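Local coordinates for protein alpha-14 giardin (PDB 3CHJ) that may act as a calcium-regulated structural element that links the phospholipid bilayer to the underlying axoneme, in keeping with its place among the calcium-dependent, phospholipid-binding annexins, at residues A[240-243]-A[244-247]; A[247-250]-A[251-255]; A[270-273]-A[274-278]. All blocks are in the same frame, centred on the assembly; numbering follows the deposited sequence.

How the contacts relate
The three contacts are local and come from neighbouring turns and helices of one chain. Contact 1 holds the N-cap of helix 243-254 and is partly buried. Contact 2 follows on the same helix, shares Ala247 with it, and is buried. Contact 3 is also mostly buried, with Glu275 exposed, and forms where helix 262-272 gives way to a loop. The chemistry changes with place: a carboxylate cap in contact 1, regular backbone bonds and apolar packing in contact 2, a phenylalanine ring against a guanidinium, a bridging water and an inverse gamma turn in contact 3. Cys276 of contact 3 packs against Pro243 and Cys244 of contact 1, Gly278 against Cys244, and Cys276 also touches Ala247.

Contact 1. Residues A[240-243]-A[244-247]; sequences LYDP and CCAA
Asp242 and Cys244 meet through one carboxylate oxygen and one backbone N-H. Asp242 OD1 accepts from Cys244 N at 3.0 Å, with an N-H...O angle of 147°. The donor does not lie in the carboxylate plane. It comes from above it, about 40° out. The first torsion of Asp242 explains the reach: CG stands opposite the backbone N and beside the carbonyl carbon (chi1 -173°), which brings the carboxylate over the start of the next helix. OD1 also lies 3.6 Å from Cys244 CB, so the same oxygen rests against the side chain of the residue it caps.

This is an N-cap. Asp242 has just left helical geometry at the end of helix 227-241, and it opens helix 243-254. The link between the two helices is therefore very short. Pro243 fills the first turn, where its nitrogen has no hydrogen to offer. It follows the cap directly, and its CB is next to Cys244 N. A negative carboxylate at this end would be expected to suit the helix dipole.

The backbone oxygens continue the turn. Asp242 O takes a hydrogen bond from Ala246 N at 3.3 Å and a weak one from Cys245 N at 2.9 Å. Pro243 O accepts from Ala247 N at 3.0 Å. Cys245 CB packs 3.3 Å from Asp242 O, and Ala246 CB comes within 3.4 Å of Pro243 O.

Tyr282 of helix 279-287 touches the side chains of Asp242, Cys244 and Cys245. Before the cap, Tyr241 stacks its ring with that of His205 and offers its carbonyl to Arg202.

Contact 2. Residues A[247-250]-A[251-255]; sequences AAFS and MNVAF
Phe249 and Val253 are brought together by their first torsions. In Phe249, CG lies opposite the backbone N (chi1 171°). In Val253, CG2 lies beside its own backbone N and faces back along the helix. The two side chains run side by side and point the same way. Val253 CG2 makes an off-centre CH-pi contact 4.2 Å from the centroid of the Phe249 ring, 28° from the ring normal. Its closest ring atom is Phe249 CE1 at 3.8 Å. The same methyl also touches Phe249 O, at 3.4 Å.

Met251 packs against the preceding turn. Its CG comes to 3.2 Å from Ala247 O. The chain bends at chi2 and chi3, and the side chain touches Leu265 and Trp311. The Ser250 hydroxyl has two partners, Tyr231 OH and Ala246 O, so this buried polar group is satisfied. Arg218 makes a cation-pi contact with Phe249.

The backbone is regular. Met251 N bonds to Ala247 O and Asn252 N to Ala248 O, both at 2.9 Å. Val253 N bonds to Phe249 O at 3.0 Å, and Ala254 N to Ser250 O at 2.9 Å. This i to i+4 ladder is that of an alpha-helix, here helix 243-254, most of whose residues in this contact are buried, packed between other helices of the all-helical annexin fold.

Contact 3. Residues A[270-273]-A[274-278]; sequences AMHF and RECKG
Phe273 and Arg274 lie side by side and point the same way. Phe273 CZ sits over one face of the Arg274 guanidinium, 3.5 Å above its plane and offset toward the rim. The two planes are 54° apart, so the ring tip touches the guanidinium without a parallel stack. Between ring and guanidinium the nearest atoms are Phe273 CZ and Arg274 NH2, 3.7 Å apart. Lower down, one face of the Phe273 ring covers Arg274 N, which is 3.2 Å from Phe273 CG. This follows from a first torsion of 86°, which holds CG between the backbone N and the carbonyl carbon. One face of the His272 ring carries Met271 CB over its centre. Cys276 SG approaches that ring obliquely, 5.0 Å from its centroid.

The backbone here leaves helix 262-272 and turns. His272 O accepts from Cys276 N at 2.9 Å, nearly in line with the carbonyl bond, and weakly from Glu275 N. Cys276 is the centre of an inverse gamma turn, in the loop leading to helix 279-287.

Water 1 bridges the last turn of the helix and the loop. It donates to Ala270 O at 3.0 Å and to Glu275 OE2 at 2.9 Å, and accepts from Arg274 N at 3.1 Å. Glu275 folds back through a bend at chi2, which brings its carboxylate beside Met271 O. Both are acceptors, and Arg82 stands near both: it bonds to Met271 O and makes a long, weak ion pair with Glu275 OE1. The guanidinium of Arg274 donates weakly to the carbonyls of Ala36 and Tyr39. His272 NE2 is bonded to Thr110 O.

Contact 1. Residues A[240-243]-A[244-247]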
# COMPACT_ATOMS: atom_id res chain seq x y z
N LEU A 240 2.80 -0.58 10.99
CA LEU A 240 3.84 -0.32 12.00
C LEU A 240 4.28 -1.64 12.61
O LEU A 240 5.47 -1.88 12.78
CB LEU A 240 3.32 0.66 13.04
CG LEU A 240 3.09 2.08 12.49
CD1 LEU A 240 2.27 2.93 13.47
CD2 LEU A 240 4.42 2.74 12.12
N TYR A 241 3.34 -2.54 12.85
CA TYR A 241 3.65 -3.77 13.56
C TYR A 241 4.35 -4.77 12.68
O TYR A 241 5.38 -5.33 13.08
CB TYR A 241 2.40 -4.39 14.19
CG TYR A 241 2.77 -5.39 15.25
CD1 TYR A 241 3.23 -4.95 16.49
CD2 TYR A 241 2.66 -6.74 15.01
CE1 TYR A 241 3.59 -5.85 17.48
CE2 TYR A 241 3.03 -7.67 16.01
CZ TYR A 241 3.47 -7.19 17.24
OH TYR A 241 3.83 -8.07 18.25
N ASP A 242 3.80 -5.02 11.49
CA ASP A 242 4.41 -5.95 10.52
C ASP A 242 3.82 -5.69 9.13
O ASP A 242 2.68 -6.10 8.88
CB ASP A 242 4.14 -7.39 10.90
CG ASP A 242 4.89 -8.39 10.01
OD1 ASP A 242 5.30 -8.04 8.88
OD2 ASP A 242 5.05 -9.55 10.45
N PRO A 243 4.56 -4.98 8.26
CA PRO A 243 4.08 -4.69 6.90
C PRO A 243 3.45 -5.85 6.15
O PRO A 243 2.51 -5.62 5.38
CB PRO A 243 5.33 -4.19 6.18
CG PRO A 243 6.06 -3.43 7.29
CD PRO A 243 5.88 -4.34 8.50
N CYS A 244 3.91 -7.09 6.36
CA CYS A 244 3.33 -8.25 5.65
C CYS A 244 1.88 -8.50 6.06
O CYS A 244 1.04 -8.87 5.23
CB CYS A 244 4.17 -9.51 5.83
SG CYS A 244 5.75 -9.41 4.98
N CYS A 245 1.59 -8.24 7.34
CA CYS A 245 0.23 -8.31 7.84
C CYS A 245 -0.63 -7.20 7.25
O CYS A 245 -1.80 -7.44 6.91
CB CYS A 245 0.23 -8.23 9.36
SG CYS A 245 0.70 -9.82 10.10
N ALA A 246 -0.06 -6.01 7.11
CA ALA A 246 -0.78 -4.91 6.48
C ALA A 246 -1.17 -5.23 5.03
O ALA A 246 -2.30 -4.93 4.61
CB ALA A 246 0.02 -3.60 6.57
N ALA A 247 -0.25 -5.82 4.29
CA ALA A 247 -0.52 -6.18 2.91
C ALA A 247 -1.63 -7.24 2.86
O ALA A 247 -2.56 -7.14 2.06
CB ALA A 247 0.75 -6.72 2.25

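Contact 2. Residues A[247-250]-A[251-255]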
# COMPACT_ATOMS: atom_id res chain seq x y z
N ALA A 247 -0.25 -5.82 4.29
CA ALA A 247 -0.52 -6.18 2.91
C ALA A 247 -1.63 -7.24 2.86
O ALA A 247 -2.56 -7.14 2.06
CB ALA A 247 0.75 -6.72 2.25
N ALA A 248 -1.54 -8.26 3.72
CA ALA A 248 -2.59 -9.28 3.78
C ALA A 248 -3.96 -8.71 4.12
O ALA A 248 -4.96 -9.08 3.52
CB ALA A 248 -2.22 -10.39 4.77
N PHE A 249 -3.97 -7.78 5.08
CA PHE A 249 -5.21 -7.11 5.47
C PHE A 249 -5.79 -6.34 4.30
O PHE A 249 -6.97 -6.49 3.99
CB PHE A 249 -4.92 -6.18 6.66
CG PHE A 249 -6.07 -5.26 7.03
CD1 PHE A 249 -7.31 -5.78 7.38
CD2 PHE A 249 -5.90 -3.87 7.01
CE1 PHE A 249 -8.38 -4.92 7.73
CE2 PHE A 249 -6.98 -3.00 7.36
CZ PHE A 249 -8.20 -3.53 7.71
N SER A 250 -4.97 -5.50 3.66
CA SER A 250 -5.50 -4.68 2.54
C SER A 250 -5.99 -5.56 1.39
O SER A 250 -7.02 -5.27 0.75
CB SER A 250 -4.46 -3.70 2.03
OG SER A 250 -4.05 -2.79 3.05
N MET A 251 -5.26 -6.65 1.13
CA MET A 251 -5.67 -7.58 0.07
C MET A 251 -6.99 -8.26 0.44
O MET A 251 -7.86 -8.40 -0.40
CB MET A 251 -4.57 -8.61 -0.22
CG MET A 251 -3.32 -8.00 -0.90
SD MET A 251 -3.60 -7.27 -2.54
CE MET A 251 -3.92 -8.76 -3.52
N ASN A 252 -7.14 -8.66 1.70
CA ASN A 252 -8.41 -9.28 2.13
C ASN A 252 -9.60 -8.34 1.93
O ASN A 252 -10.66 -8.75 1.42
CB ASN A 252 -8.33 -9.75 3.59
CG ASN A 252 -9.61 -10.45 4.04
OD1 ASN A 252 -9.89 -11.59 3.64
ND2 ASN A 252 -10.38 -9.77 4.86
N VAL A 253 -9.42 -7.08 2.30
CA VAL A 253 -10.50 -6.09 2.14
C VAL A 253 -10.81 -5.89 0.66
O VAL A 253 -11.99 -5.79 0.28
CB VAL A 253 -10.16 -4.76 2.85
CG1 VAL A 253 -11.22 -3.70 2.54
CG2 VAL A 253 -10.04 -4.96 4.34
N ALA A 254 -9.76 -5.84 -0.16
CA ALA A 254 -9.91 -5.64 -1.61
C ALA A 254 -10.66 -6.78 -2.31
O ALA A 254 -11.45 -6.53 -3.21
CB ALA A 254 -8.56 -5.41 -2.25
N PHE A 255 -10.46 -8.02 -1.85
CA PHE A 255 -11.24 -9.17 -2.33
C PHE A 255 -12.70 -9.11 -1.82
O PHE A 255 -13.53 -9.98 -2.17
CB PHE A 255 -10.61 -10.49 -1.88
CG PHE A 255 -9.29 -10.84 -2.53
CD1 PHE A 255 -9.12 -10.79 -3.92
CD2 PHE A 255 -8.22 -11.30 -1.75
CE1 PHE A 255 -7.90 -11.14 -4.52
CE2 PHE A 255 -6.99 -11.66 -2.35
CZ PHE A 255 -6.84 -11.58 -3.73

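Contact 3. Residues A[270-273]-A[274-278]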
# COMPACT_ATOMS: atom_id res chain seq x y z
N ALA A 270 1.28 -3.58 -6.50
CA ALA A 270 2.44 -2.85 -7.04
C ALA A 270 3.29 -2.17 -5.95
O ALA A 270 4.53 -2.19 -6.03
CB ALA A 270 1.96 -1.82 -8.08
N MET A 271 2.62 -1.62 -4.93
CA MET A 271 3.35 -0.94 -3.84
C MET A 271 4.16 -1.91 -3.00
O MET A 271 5.21 -1.53 -2.47
CB MET A 271 2.43 -0.12 -2.93
CG MET A 271 1.86 1.10 -3.61
SD MET A 271 1.02 2.16 -2.42
CE MET A 271 -0.50 1.27 -2.12
N HIS A 272 3.66 -3.14 -2.84
CA HIS A 272 4.14 -3.97 -1.73
C HIS A 272 4.65 -5.34 -2.06
O HIS A 272 5.21 -6.00 -1.21
CB HIS A 272 3.04 -4.05 -0.66
CG HIS A 272 2.74 -2.73 -0.04
ND1 HIS A 272 1.47 -2.19 0.01
CD2 HIS A 272 3.57 -1.82 0.52
CE1 HIS A 272 1.53 -1.01 0.60
NE2 HIS A 272 2.79 -0.76 0.91
N PHE A 273 4.47 -5.80 -3.31
CA PHE A 273 4.84 -7.20 -3.60
C PHE A 273 6.33 -7.50 -3.39
O PHE A 273 6.69 -8.60 -2.98
CB PHE A 273 4.36 -7.62 -5.00
CG PHE A 273 5.33 -7.28 -6.10
CD1 PHE A 273 6.25 -8.22 -6.55
CD2 PHE A 273 5.28 -6.03 -6.73
CE1 PHE A 273 7.14 -7.92 -7.58
CE2 PHE A 273 6.18 -5.73 -7.77
CZ PHE A 273 7.10 -6.70 -8.19
N ARG A 274 7.18 -6.51 -3.66
CA ARG A 274 8.62 -6.78 -3.66
C ARG A 274 9.16 -6.89 -2.23
O ARG A 274 10.03 -7.72 -1.94
CB ARG A 274 9.33 -5.68 -4.45
CG ARG A 274 10.59 -6.15 -5.14
CD ARG A 274 11.16 -5.03 -6.00
NE ARG A 274 10.43 -4.73 -7.25
CZ ARG A 274 10.73 -5.29 -8.43
NH1 ARG A 274 11.69 -6.22 -8.52
NH2 ARG A 274 10.07 -4.93 -9.53
N GLU A 275 8.61 -6.10 -1.33
CA GLU A 275 9.09 -6.05 0.05
C GLU A 275 8.34 -7.04 0.97
O GLU A 275 8.94 -7.66 1.87
CB GLU A 275 8.97 -4.62 0.59
CG GLU A 275 9.70 -3.54 -0.23
CD GLU A 275 8.98 -3.04 -1.51
OE1 GLU A 275 9.69 -2.33 -2.28
OE2 GLU A 275 7.76 -3.31 -1.77
N CYS A 276 7.05 -7.20 0.73
CA CYS A 276 6.18 -7.90 1.68
C CYS A 276 6.00 -9.38 1.33
O CYS A 276 4.87 -9.85 1.12
CB CYS A 276 4.83 -7.20 1.78
SG CYS A 276 4.90 -5.54 2.55
N LYS A 277 7.10 -10.11 1.33
CA LYS A 277 7.12 -11.50 0.89
C LYS A 277 6.26 -12.43 1.74
O LYS A 277 5.73 -13.42 1.23
CB LYS A 277 8.55 -12.01 0.81
CG LYS A 277 9.37 -11.25 -0.23
CD LYS A 277 10.75 -11.86 -0.41
CE LYS A 277 11.59 -10.97 -1.34
NZ LYS A 277 12.75 -11.71 -1.92
N GLY A 278 6.09 -12.09 3.02
CA GLY A 278 5.29 -12.94 3.89
C GLY A 278 3.78 -12.76 3.76
O GLY A 278 3.02 -13.38 4.50
O HOH W 1 6.74 -3.57 -4.51